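Local coordinates for flavin-dependent monooxygenase, oxygenase subunit HsaA (Mycobacterium tuberculosis, PDB 3AFF), which probably catalyses the flavin-dependent ortho-hydroxylation of the secosteroid phenol 3-HSA to the catechol 3,4-DHSA during cholesterol breakdown, at residues R115-Y120 with S149-G154; A121-G126 with G137-S142; V127-G132 with D199-R204; G167-P172 with H205-Y210. One frame throughout, in Å; residues are numbered along the deposited sequence.

In the fold
All four contacts lie in the beta-sheet region of the chain. Contact 1 and contact 4 are mostly buried. They lie side by side, because strands 150-159 and 162-172 are neighbours and T151 and V153 bond to I171 and F169. Contact 2 is partly buried. It touches contact 1 through S118 and S119, near the probable FMN site. Contact 3 is the most peripheral and lies at the far end of the hairpin that contact 2 begins. The chemistry follows the place. Contacts 1 and 4 rest on regular backbone bonds and aromatic packing, contact 2 on a methionine side chain running past an indole, and contact 3 on apolar touches and bridging waters.

Contact 1: R115-Y120 with S149-G154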
# COMPACT_ATOMS: atom_id res chain seq x y z
N ARG A 115 -39.84 4.66 -40.67
CA ARG A 115 -39.10 4.49 -39.37
C ARG A 115 -39.82 3.59 -38.37
O ARG A 115 -41.03 3.39 -38.45
CB ARG A 115 -38.89 5.88 -38.71
CG ARG A 115 -37.98 6.79 -39.52
CD ARG A 115 -37.86 8.16 -38.84
NE ARG A 115 -39.07 8.92 -39.04
CZ ARG A 115 -39.33 9.69 -40.10
NH1 ARG A 115 -38.47 9.78 -41.10
NH2 ARG A 115 -40.48 10.36 -40.15
N ILE A 116 -39.06 3.04 -37.41
CA ILE A 116 -39.52 1.98 -36.52
C ILE A 116 -39.10 2.41 -35.11
O ILE A 116 -37.94 2.75 -34.88
CB ILE A 116 -38.87 0.56 -36.90
CG1 ILE A 116 -39.03 0.23 -38.41
CG2 ILE A 116 -39.44 -0.57 -36.07
CD1 ILE A 116 -37.81 0.57 -39.22
N SER A 117 -40.04 2.42 -34.16
CA SER A 117 -39.66 2.71 -32.76
C SER A 117 -39.47 1.37 -32.04
O SER A 117 -39.56 0.34 -32.68
CB SER A 117 -40.76 3.55 -32.11
OG SER A 117 -42.03 2.87 -32.15
N SER A 118 -39.14 1.38 -30.75
CA SER A 118 -39.01 0.14 -29.99
C SER A 118 -39.48 0.33 -28.56
O SER A 118 -39.56 1.44 -28.08
CB SER A 118 -37.55 -0.34 -29.93
OG SER A 118 -36.75 0.61 -29.25
N SER A 119 -39.85 -0.77 -27.92
CA SER A 119 -39.79 -0.83 -26.45
C SER A 119 -39.48 -2.27 -26.14
O SER A 119 -40.40 -3.14 -26.13
CB SER A 119 -41.08 -0.33 -25.77
OG SER A 119 -41.05 -0.57 -24.35
N TYR A 120 -38.18 -2.53 -25.94
CA TYR A 120 -37.61 -3.89 -25.79
C TYR A 120 -37.78 -4.55 -24.42
O TYR A 120 -37.62 -5.78 -24.27
CB TYR A 120 -36.13 -3.90 -26.12
CG TYR A 120 -35.75 -3.51 -27.57
CD1 TYR A 120 -36.35 -4.10 -28.66
CD2 TYR A 120 -34.76 -2.54 -27.80
CE1 TYR A 120 -35.96 -3.73 -30.03
CE2 TYR A 120 -34.39 -2.13 -29.15
CZ TYR A 120 -34.99 -2.77 -30.23
OH TYR A 120 -34.60 -2.46 -31.51
N SER A 149 -43.88 4.47 -38.10
CA SER A 149 -45.15 3.85 -38.43
C SER A 149 -45.21 2.31 -38.17
O SER A 149 -46.15 1.61 -38.54
CB SER A 149 -45.60 4.31 -39.83
OG SER A 149 -44.56 4.08 -40.74
N TRP A 150 -44.17 1.81 -37.51
CA TRP A 150 -44.07 0.45 -37.05
C TRP A 150 -43.30 0.51 -35.71
O TRP A 150 -42.63 1.51 -35.41
CB TRP A 150 -43.16 -0.31 -38.00
CG TRP A 150 -43.75 -0.69 -39.37
CD1 TRP A 150 -43.79 0.10 -40.50
CD2 TRP A 150 -44.31 -1.96 -39.73
NE1 TRP A 150 -44.38 -0.60 -41.53
CE2 TRP A 150 -44.72 -1.86 -41.08
CE3 TRP A 150 -44.51 -3.17 -39.05
CZ2 TRP A 150 -45.31 -2.95 -41.79
CZ3 TRP A 150 -45.10 -4.24 -39.73
CH2 TRP A 150 -45.47 -4.13 -41.11
N THR A 151 -43.36 -0.58 -34.93
CA THR A 151 -42.62 -0.64 -33.69
C THR A 151 -42.13 -2.04 -33.42
O THR A 151 -42.79 -3.02 -33.80
CB THR A 151 -43.50 -0.14 -32.47
OG1 THR A 151 -42.62 0.22 -31.42
CG2 THR A 151 -44.55 -1.24 -31.95
N PHE A 152 -41.03 -2.12 -32.69
CA PHE A 152 -40.67 -3.38 -31.98
C PHE A 152 -41.18 -3.38 -30.55
O PHE A 152 -41.15 -2.37 -29.89
CB PHE A 152 -39.15 -3.54 -31.88
CG PHE A 152 -38.42 -3.55 -33.22
CD1 PHE A 152 -38.78 -4.47 -34.22
CD2 PHE A 152 -37.37 -2.68 -33.45
CE1 PHE A 152 -38.06 -4.54 -35.45
CE2 PHE A 152 -36.67 -2.73 -34.72
CZ PHE A 152 -37.01 -3.66 -35.67
N VAL A 153 -41.63 -4.53 -30.05
CA VAL A 153 -41.96 -4.64 -28.63
C VAL A 153 -41.30 -5.95 -28.23
O VAL A 153 -41.32 -6.92 -29.00
CB VAL A 153 -43.54 -4.70 -28.33
CG1 VAL A 153 -44.15 -3.34 -28.50
CG2 VAL A 153 -44.22 -5.75 -29.19
N GLY A 154 -40.69 -5.96 -27.06
CA GLY A 154 -40.04 -7.13 -26.57
C GLY A 154 -40.83 -7.95 -25.57
O GLY A 154 -41.62 -7.42 -24.82
O HOH W 1 -42.49 6.24 -40.55
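Strands I116-S119 and W150-G154 form a parallel pair in the beta domain of an acyl-CoA dehydrogenase-like fold, next to the probable FMN site. Their axes come within 4.3 Å. S117, S118 and S119 lie beside T151, F152 and V153. The backbone bonds alternate across the gap: S117 N to W150 O, F152 N to S117 O, S119 N to F152 O and G154 N to S119 O. F152 N to S117 O is the straightest of them (2.9 Å, 168° at the hydrogen).

The two faces of the sheet differ. On one, S117 OG meets T151 OG1 at 2.8 Å in a hydroxyl-hydroxyl hydrogen bond. T151 OG1 stands anti to its backbone N (chi1 -160°), which turns it to S117. On the other face the contact is mainly apolar. I116 CG2 sits over the centre of the F152 ring, 3.9 Å from the centroid and 13° off the normal, as a CH-pi contact. I116 CG1 touches W150 CB alongside. The Y120 ring lies beside F152 and points the same way, with Y120 CE1 3.7 Å from F152 CB. Its hydroxyl is bonded to H95 of helix 80-96. L96 of that helix packs on I116 and F152.

At the R115 end, one water bridges R115 N and S149 OG. W150 N is buried there without a partner. S118, S119 and Y120 probably bind FMN. S119 OG is itself held by N140 O. This is the parallel strand pairing of the beta domain that lines the probable flavin site.

Contact 2: A121-G126 with G137-S142; sequences APMGAG and GSWNWS
M123 packs against W139 where the hairpin of strands 124-129 and 132-142 opens at its base. The two strands splay here, at 129° between directions. G124 and G137 make a non-hydrogen-bonded antiparallel pair, CA to CA 3.8 Å. Neither has a side chain, and the backbones come close. S138 N bonds to M123 O at 3.1 Å.

M123 CB lies over one face of the indole, 3.9 Å from the centroid of the five-membered ring of W139. The chain then slides past the ring. Its SD is oblique to the same ring at 5.4 Å, a Met-aromatic contact. M123 SD also accepts a weak bond from N140 N (3.5 Å, 173°). G124 N lies over the W139 ring toward its rim, and G124 CA comes to 3.3 Å from W139 CZ2. A121 O meets the indole edge near its plane, and W139 NE1 donates to G154 O of strand 150-159. P122 is the centre of an inverse gamma turn. This turn leads the chain from the probable FMN-site residues S118-Y120 into the hairpin. N140 O in turn accepts from S119 OG. R162 of a second subunit packs on M123 and S138.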
# COMPACT_ATOMS: atom_id res chain seq x y z
N ALA A 121 -38.11 -3.75 -23.42
CA ALA A 121 -38.38 -4.25 -22.06
C ALA A 121 -39.56 -5.21 -22.09
O ALA A 121 -40.50 -4.99 -22.80
CB ALA A 121 -38.72 -3.04 -21.11
N PRO A 122 -39.51 -6.29 -21.30
CA PRO A 122 -40.55 -7.28 -21.45
C PRO A 122 -41.88 -6.81 -20.78
O PRO A 122 -42.13 -7.14 -19.65
CB PRO A 122 -39.97 -8.47 -20.67
CG PRO A 122 -39.16 -7.85 -19.60
CD PRO A 122 -38.53 -6.64 -20.25
N MET A 123 -42.73 -6.03 -21.45
CA MET A 123 -43.92 -5.55 -20.77
C MET A 123 -45.19 -6.17 -21.43
O MET A 123 -46.23 -5.52 -21.49
CB MET A 123 -43.94 -4.00 -20.82
CG MET A 123 -42.74 -3.36 -20.09
SD MET A 123 -42.68 -1.58 -20.00
CE MET A 123 -41.36 -1.36 -21.14
N GLY A 124 -45.04 -7.36 -22.01
CA GLY A 124 -46.08 -8.00 -22.80
C GLY A 124 -45.53 -9.35 -23.20
O GLY A 124 -44.38 -9.64 -22.89
N ALA A 125 -46.33 -10.14 -23.93
CA ALA A 125 -45.91 -11.42 -24.40
C ALA A 125 -46.62 -11.75 -25.74
O ALA A 125 -47.58 -11.09 -26.11
CB ALA A 125 -46.20 -12.49 -23.32
N GLY A 126 -46.14 -12.79 -26.43
CA GLY A 126 -46.75 -13.27 -27.64
C GLY A 126 -47.15 -14.72 -27.34
O GLY A 126 -46.32 -15.48 -26.95
N GLY A 137 -49.91 -6.42 -24.47
CA GLY A 137 -49.05 -5.79 -23.50
C GLY A 137 -49.15 -4.30 -23.53
O GLY A 137 -49.92 -3.76 -24.30
N SER A 138 -48.35 -3.64 -22.69
CA SER A 138 -48.39 -2.19 -22.59
C SER A 138 -46.96 -1.73 -22.30
O SER A 138 -46.46 -1.93 -21.18
CB SER A 138 -49.36 -1.73 -21.47
OG SER A 138 -49.36 -0.30 -21.45
N TRP A 139 -46.31 -1.13 -23.29
CA TRP A 139 -44.85 -0.93 -23.26
C TRP A 139 -44.51 0.55 -23.22
O TRP A 139 -44.89 1.27 -24.12
CB TRP A 139 -44.27 -1.47 -24.57
CG TRP A 139 -44.01 -2.95 -24.61
CD1 TRP A 139 -42.86 -3.57 -24.27
CD2 TRP A 139 -44.89 -3.97 -25.07
NE1 TRP A 139 -42.95 -4.93 -24.44
CE2 TRP A 139 -44.19 -5.20 -24.96
CE3 TRP A 139 -46.21 -3.99 -25.55
CZ2 TRP A 139 -44.75 -6.40 -25.33
CZ3 TRP A 139 -46.76 -5.19 -25.90
CH2 TRP A 139 -46.05 -6.38 -25.80
N ASN A 140 -43.77 0.98 -22.20
CA ASN A 140 -43.46 2.39 -22.02
C ASN A 140 -42.10 2.79 -22.61
O ASN A 140 -41.37 1.96 -23.12
CB ASN A 140 -43.51 2.75 -20.51
CG ASN A 140 -42.39 2.08 -19.71
OD1 ASN A 140 -41.44 1.51 -20.28
ND2 ASN A 140 -42.48 2.18 -18.39
N TRP A 141 -41.80 4.08 -22.52
CA TRP A 141 -40.47 4.58 -22.90
C TRP A 141 -40.13 4.31 -24.35
O TRP A 141 -38.97 3.98 -24.66
CB TRP A 141 -39.40 3.92 -22.04
CG TRP A 141 -38.85 4.76 -20.91
CD1 TRP A 141 -39.20 4.68 -19.58
CD2 TRP A 141 -37.79 5.73 -21.00
NE1 TRP A 141 -38.46 5.59 -18.85
CE2 TRP A 141 -37.59 6.24 -19.69
CE3 TRP A 141 -37.02 6.25 -22.07
CZ2 TRP A 141 -36.63 7.23 -19.42
CZ3 TRP A 141 -36.08 7.26 -21.81
CH2 TRP A 141 -35.88 7.74 -20.48
N SER A 142 -41.09 4.48 -25.26
CA SER A 142 -40.78 4.25 -26.67
C SER A 142 -40.35 5.55 -27.29
O SER A 142 -41.15 6.27 -27.84
CB SER A 142 -41.91 3.54 -27.41
OG SER A 142 -41.55 3.31 -28.77

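Contact 3: V127-G132 with D199-R204; sequences VVVDGG and DVFVPR
V129 CG2 touches the edge of the F201 ring near its plane, 3.7 Å from F201 CE1. F201 CG is anti to the backbone N (chi1 178°), which carries the rim of the ring to the turn V129-G132. This rim also meets peptide oxygens: D130 O is 3.4 Å from F201 CE1, and G131 O lies at the ring edge near F201 CZ. P203 N, from the strand of F201 itself, sits over one face of this ring, toward its rim.

Backbone contacts are of the CA-H...O kind. G132 CA lies 3.3 Å from V202 O, and P203 CA points to G131 O. G132 and P203 form a non-hydrogen-bonded antiparallel pair, and the close approach of G132 suits a residue without a side chain.

Water carries the polar links, since no direct hydrogen bond joins the two segments. R204 NH1 donates to two waters lying in the guanidinium plane. One, 2.9 Å from R204 NH1, also takes the hydrogen of G131 N. The other, 2.8 Å from R204 NH1, donates to G132 O. R204 NH1 is thus linked to the turn through water alone. R204 CG packs on G132 CA at 3.9 Å, and its chain bends at chi3 (-63°) to bring the tip back to the waters. D130 carries an opposite charge, but its carboxylate is not in contact with R204.

V129 N bonds to G132 O at 2.8 Å, and the turn's own bond, G132 N to V129 O, is weak. V129-G132 is a type II beta turn, with G131 in its third position, at the tip of the hairpin of strands 124-129 and 132-142.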
# COMPACT_ATOMS: atom_id res chain seq x y z
N VAL A 127 -48.42 -15.10 -27.51
CA VAL A 127 -48.80 -16.46 -27.23
C VAL A 127 -48.94 -17.17 -28.59
O VAL A 127 -49.62 -16.64 -29.48
CB VAL A 127 -50.13 -16.50 -26.45
CG1 VAL A 127 -50.73 -17.99 -26.45
CG2 VAL A 127 -49.94 -15.95 -25.02
N VAL A 128 -48.31 -18.32 -28.76
CA VAL A 128 -48.36 -19.07 -30.02
C VAL A 128 -49.79 -19.35 -30.49
O VAL A 128 -50.61 -19.85 -29.71
CB VAL A 128 -47.52 -20.36 -29.90
CG1 VAL A 128 -47.71 -21.32 -31.10
CG2 VAL A 128 -46.05 -19.94 -29.73
N VAL A 129 -50.09 -18.95 -31.72
CA VAL A 129 -51.40 -19.31 -32.40
C VAL A 129 -51.16 -19.92 -33.81
O VAL A 129 -49.99 -20.04 -34.28
CB VAL A 129 -52.46 -18.13 -32.46
CG1 VAL A 129 -52.89 -17.68 -31.03
CG2 VAL A 129 -51.93 -16.92 -33.27
N ASP A 130 -52.23 -20.31 -34.50
CA ASP A 130 -52.00 -20.75 -35.84
C ASP A 130 -51.32 -19.61 -36.59
O ASP A 130 -51.88 -18.50 -36.69
CB ASP A 130 -53.32 -21.10 -36.56
CG ASP A 130 -53.10 -21.33 -38.10
OD1 ASP A 130 -53.22 -20.37 -38.88
OD2 ASP A 130 -52.71 -22.43 -38.49
N GLY A 131 -50.15 -19.86 -37.14
CA GLY A 131 -49.59 -18.89 -38.12
C GLY A 131 -48.62 -17.84 -37.54
O GLY A 131 -48.11 -17.02 -38.28
N GLY A 132 -48.44 -17.84 -36.21
CA GLY A 132 -47.75 -16.73 -35.49
C GLY A 132 -48.13 -16.63 -34.00
O GLY A 132 -48.12 -17.63 -33.29
N ASP A 199 -54.52 -8.10 -28.32
CA ASP A 199 -54.94 -9.23 -29.16
C ASP A 199 -54.52 -9.02 -30.61
O ASP A 199 -55.35 -9.15 -31.52
CB ASP A 199 -56.47 -9.47 -29.10
CG ASP A 199 -56.91 -10.13 -27.81
OD1 ASP A 199 -56.07 -10.76 -27.15
OD2 ASP A 199 -58.12 -10.02 -27.45
N VAL A 200 -53.24 -8.70 -30.82
CA VAL A 200 -52.71 -8.48 -32.17
C VAL A 200 -52.02 -9.72 -32.72
O VAL A 200 -51.05 -10.26 -32.10
CB VAL A 200 -51.74 -7.24 -32.20
CG1 VAL A 200 -51.11 -7.11 -33.54
CG2 VAL A 200 -52.52 -5.95 -31.84
N PHE A 201 -52.51 -10.19 -33.89
CA PHE A 201 -51.87 -11.28 -34.60
C PHE A 201 -50.56 -10.82 -35.27
O PHE A 201 -50.56 -9.84 -36.04
CB PHE A 201 -52.82 -11.94 -35.65
CG PHE A 201 -52.16 -13.01 -36.41
CD1 PHE A 201 -51.84 -14.19 -35.79
CD2 PHE A 201 -51.74 -12.80 -37.71
CE1 PHE A 201 -51.15 -15.18 -36.45
CE2 PHE A 201 -51.05 -13.76 -38.37
CZ PHE A 201 -50.78 -15.00 -37.74
N VAL A 202 -49.45 -11.47 -34.91
CA VAL A 202 -48.12 -11.20 -35.51
C VAL A 202 -47.67 -12.45 -36.18
O VAL A 202 -47.52 -13.48 -35.54
CB VAL A 202 -47.07 -10.65 -34.45
CG1 VAL A 202 -45.77 -10.29 -35.14
CG2 VAL A 202 -47.62 -9.37 -33.78
N PRO A 203 -47.43 -12.40 -37.48
CA PRO A 203 -46.95 -13.62 -38.13
C PRO A 203 -45.48 -14.00 -37.75
O PRO A 203 -44.71 -13.14 -37.31
CB PRO A 203 -47.13 -13.31 -39.63
CG PRO A 203 -46.96 -11.77 -39.73
CD PRO A 203 -47.60 -11.27 -38.41
N ARG A 204 -45.09 -15.26 -37.94
CA ARG A 204 -43.73 -15.69 -37.57
C ARG A 204 -42.55 -14.90 -38.15
O ARG A 204 -41.50 -14.77 -37.49
CB ARG A 204 -43.55 -17.21 -37.78
CG ARG A 204 -44.29 -18.02 -36.64
CD ARG A 204 -43.87 -19.42 -36.55
NE ARG A 204 -44.17 -20.18 -37.79
CZ ARG A 204 -45.29 -20.89 -37.93
NH1 ARG A 204 -46.18 -20.92 -36.94
NH2 ARG A 204 -45.50 -21.58 -39.02
O HOH W 2 -48.65 -22.39 -37.53
O HOH W 3 -46.35 -19.92 -34.35

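Contact 4: G167-P172 with H205-Y210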
# COMPACT_ATOMS: atom_id res chain seq x y z
N GLY A 167 -37.78 -12.32 -27.65
CA GLY A 167 -37.30 -11.53 -28.77
C GLY A 167 -38.12 -10.32 -28.99
O GLY A 167 -38.65 -9.79 -28.05
N SER A 168 -38.16 -9.84 -30.23
CA SER A 168 -38.90 -8.63 -30.60
C SER A 168 -39.95 -8.99 -31.67
O SER A 168 -39.65 -9.70 -32.66
CB SER A 168 -37.98 -7.52 -31.16
OG SER A 168 -36.69 -7.51 -30.54
N PHE A 169 -41.15 -8.44 -31.46
CA PHE A 169 -42.28 -8.53 -32.33
C PHE A 169 -42.35 -7.22 -33.03
O PHE A 169 -42.32 -6.15 -32.39
CB PHE A 169 -43.60 -8.77 -31.51
CG PHE A 169 -43.57 -10.02 -30.70
CD1 PHE A 169 -44.00 -11.22 -31.22
CD2 PHE A 169 -43.08 -9.99 -29.37
CE1 PHE A 169 -43.98 -12.41 -30.46
CE2 PHE A 169 -43.01 -11.17 -28.60
CZ PHE A 169 -43.51 -12.40 -29.13
N LEU A 170 -42.44 -7.27 -34.36
CA LEU A 170 -42.57 -6.07 -35.24
C LEU A 170 -44.02 -5.82 -35.60
O LEU A 170 -44.67 -6.70 -36.15
CB LEU A 170 -41.77 -6.28 -36.54
CG LEU A 170 -41.83 -5.21 -37.64
CD1 LEU A 170 -41.26 -3.82 -37.13
CD2 LEU A 170 -41.04 -5.76 -38.75
N ILE A 171 -44.57 -4.65 -35.32
CA ILE A 171 -46.04 -4.52 -35.39
C ILE A 171 -46.30 -3.18 -36.04
O ILE A 171 -45.61 -2.21 -35.67
CB ILE A 171 -46.67 -4.53 -33.98
CG1 ILE A 171 -46.47 -5.90 -33.32
CG2 ILE A 171 -48.14 -4.26 -34.04
CD1 ILE A 171 -47.16 -6.04 -31.93
N PRO A 172 -47.25 -3.11 -36.99
CA PRO A 172 -47.56 -1.83 -37.63
C PRO A 172 -48.42 -0.88 -36.78
O PRO A 172 -49.20 -1.33 -35.95
CB PRO A 172 -48.29 -2.22 -38.92
CG PRO A 172 -48.94 -3.53 -38.59
CD PRO A 172 -48.02 -4.23 -37.60
N HIS A 205 -42.70 -14.36 -39.35
CA HIS A 205 -41.63 -13.65 -39.97
C HIS A 205 -41.49 -12.27 -39.33
O HIS A 205 -40.51 -11.56 -39.62
CB HIS A 205 -41.78 -13.54 -41.53
CG HIS A 205 -43.01 -12.81 -41.97
ND1 HIS A 205 -44.25 -13.41 -42.02
CD2 HIS A 205 -43.21 -11.52 -42.31
CE1 HIS A 205 -45.16 -12.53 -42.39
NE2 HIS A 205 -44.55 -11.37 -42.56
N ARG A 206 -42.46 -11.89 -38.47
CA ARG A 206 -42.30 -10.63 -37.77
C ARG A 206 -41.99 -10.76 -36.27
O ARG A 206 -42.27 -9.89 -35.49
CB ARG A 206 -43.48 -9.70 -38.06
CG ARG A 206 -43.47 -9.08 -39.46
CD ARG A 206 -44.32 -7.81 -39.57
NE ARG A 206 -45.67 -8.12 -40.03
CZ ARG A 206 -46.79 -7.99 -39.30
NH1 ARG A 206 -46.74 -7.53 -38.03
NH2 ARG A 206 -47.99 -8.36 -39.81
N PHE A 207 -41.36 -11.85 -35.90
CA PHE A 207 -40.74 -11.99 -34.61
C PHE A 207 -39.30 -12.37 -34.87
O PHE A 207 -39.08 -13.26 -35.68
CB PHE A 207 -41.34 -13.18 -33.85
CG PHE A 207 -40.57 -13.59 -32.61
CD1 PHE A 207 -40.67 -12.82 -31.42
CD2 PHE A 207 -39.86 -14.79 -32.56
CE1 PHE A 207 -40.00 -13.18 -30.24
CE2 PHE A 207 -39.17 -15.16 -31.38
CZ PHE A 207 -39.28 -14.37 -30.21
N LEU A 208 -38.35 -11.80 -34.10
CA LEU A 208 -36.95 -12.18 -34.22
C LEU A 208 -36.42 -12.46 -32.81
O LEU A 208 -36.47 -11.56 -31.93
CB LEU A 208 -36.12 -11.07 -34.91
CG LEU A 208 -34.60 -11.32 -34.88
CD1 LEU A 208 -34.29 -12.56 -35.69
CD2 LEU A 208 -33.81 -10.13 -35.40
N SER A 209 -35.94 -13.69 -32.60
CA SER A 209 -35.43 -14.17 -31.32
C SER A 209 -34.04 -13.57 -31.01
O SER A 209 -33.21 -13.37 -31.92
CB SER A 209 -35.35 -15.68 -31.45
OG SER A 209 -34.80 -16.30 -30.31
N TYR A 210 -33.80 -13.30 -29.74
CA TYR A 210 -32.47 -12.86 -29.25
C TYR A 210 -31.48 -14.00 -29.47
O TYR A 210 -30.31 -13.73 -29.78
CB TYR A 210 -32.55 -12.54 -27.77
CG TYR A 210 -33.08 -11.16 -27.46
CD1 TYR A 210 -33.62 -10.34 -28.47
CD2 TYR A 210 -33.00 -10.64 -26.16
CE1 TYR A 210 -34.09 -9.07 -28.20
CE2 TYR A 210 -33.51 -9.31 -25.87
CZ TYR A 210 -34.05 -8.57 -26.89
OH TYR A 210 -34.53 -7.32 -26.68
O HOH W 4 -36.90 -7.27 -27.70
O HOH W 5 -34.94 -9.31 -31.78
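R206 and L170 meet where strand 207-209 pairs antiparallel with strand 162-172, in the beta domain of the acyl-CoA dehydrogenase-like fold. R206 CB lies 3.8 Å from L170 O. R206 CG and CD then pass across the L170 side chain. R206 CD lies 3.6 Å from L170 O and also touches L170 CD2. R206 NE turns to E106 of helix 101-108 in a salt bridge. At the tip, R206 NH1 donates to L170 O (2.9 Å, 155°), which lies in the guanidinium plane. R206 NH1 also touches P172 CD. The bend at chi3 (-94°) brings the guanidinium round to that carbonyl. The backbone answers nearby, since L170 N makes a nearly straight bond to R206 O.

S168 and L208 form the hydrogen-bonded pair, each N to the other's O. On the other face of the sheet, F207 CD1 lies over one face of the F169 ring, offset toward its rim, 3.5 Å from F169 CE1. The two ring planes are oblique, at 42°. G167 lets F207 CE1 come to 3.5 Å from G167 CA. Two waters hold S168 OG. One also reaches Y210 OH, and the other donates to L208 O at 2.7 Å.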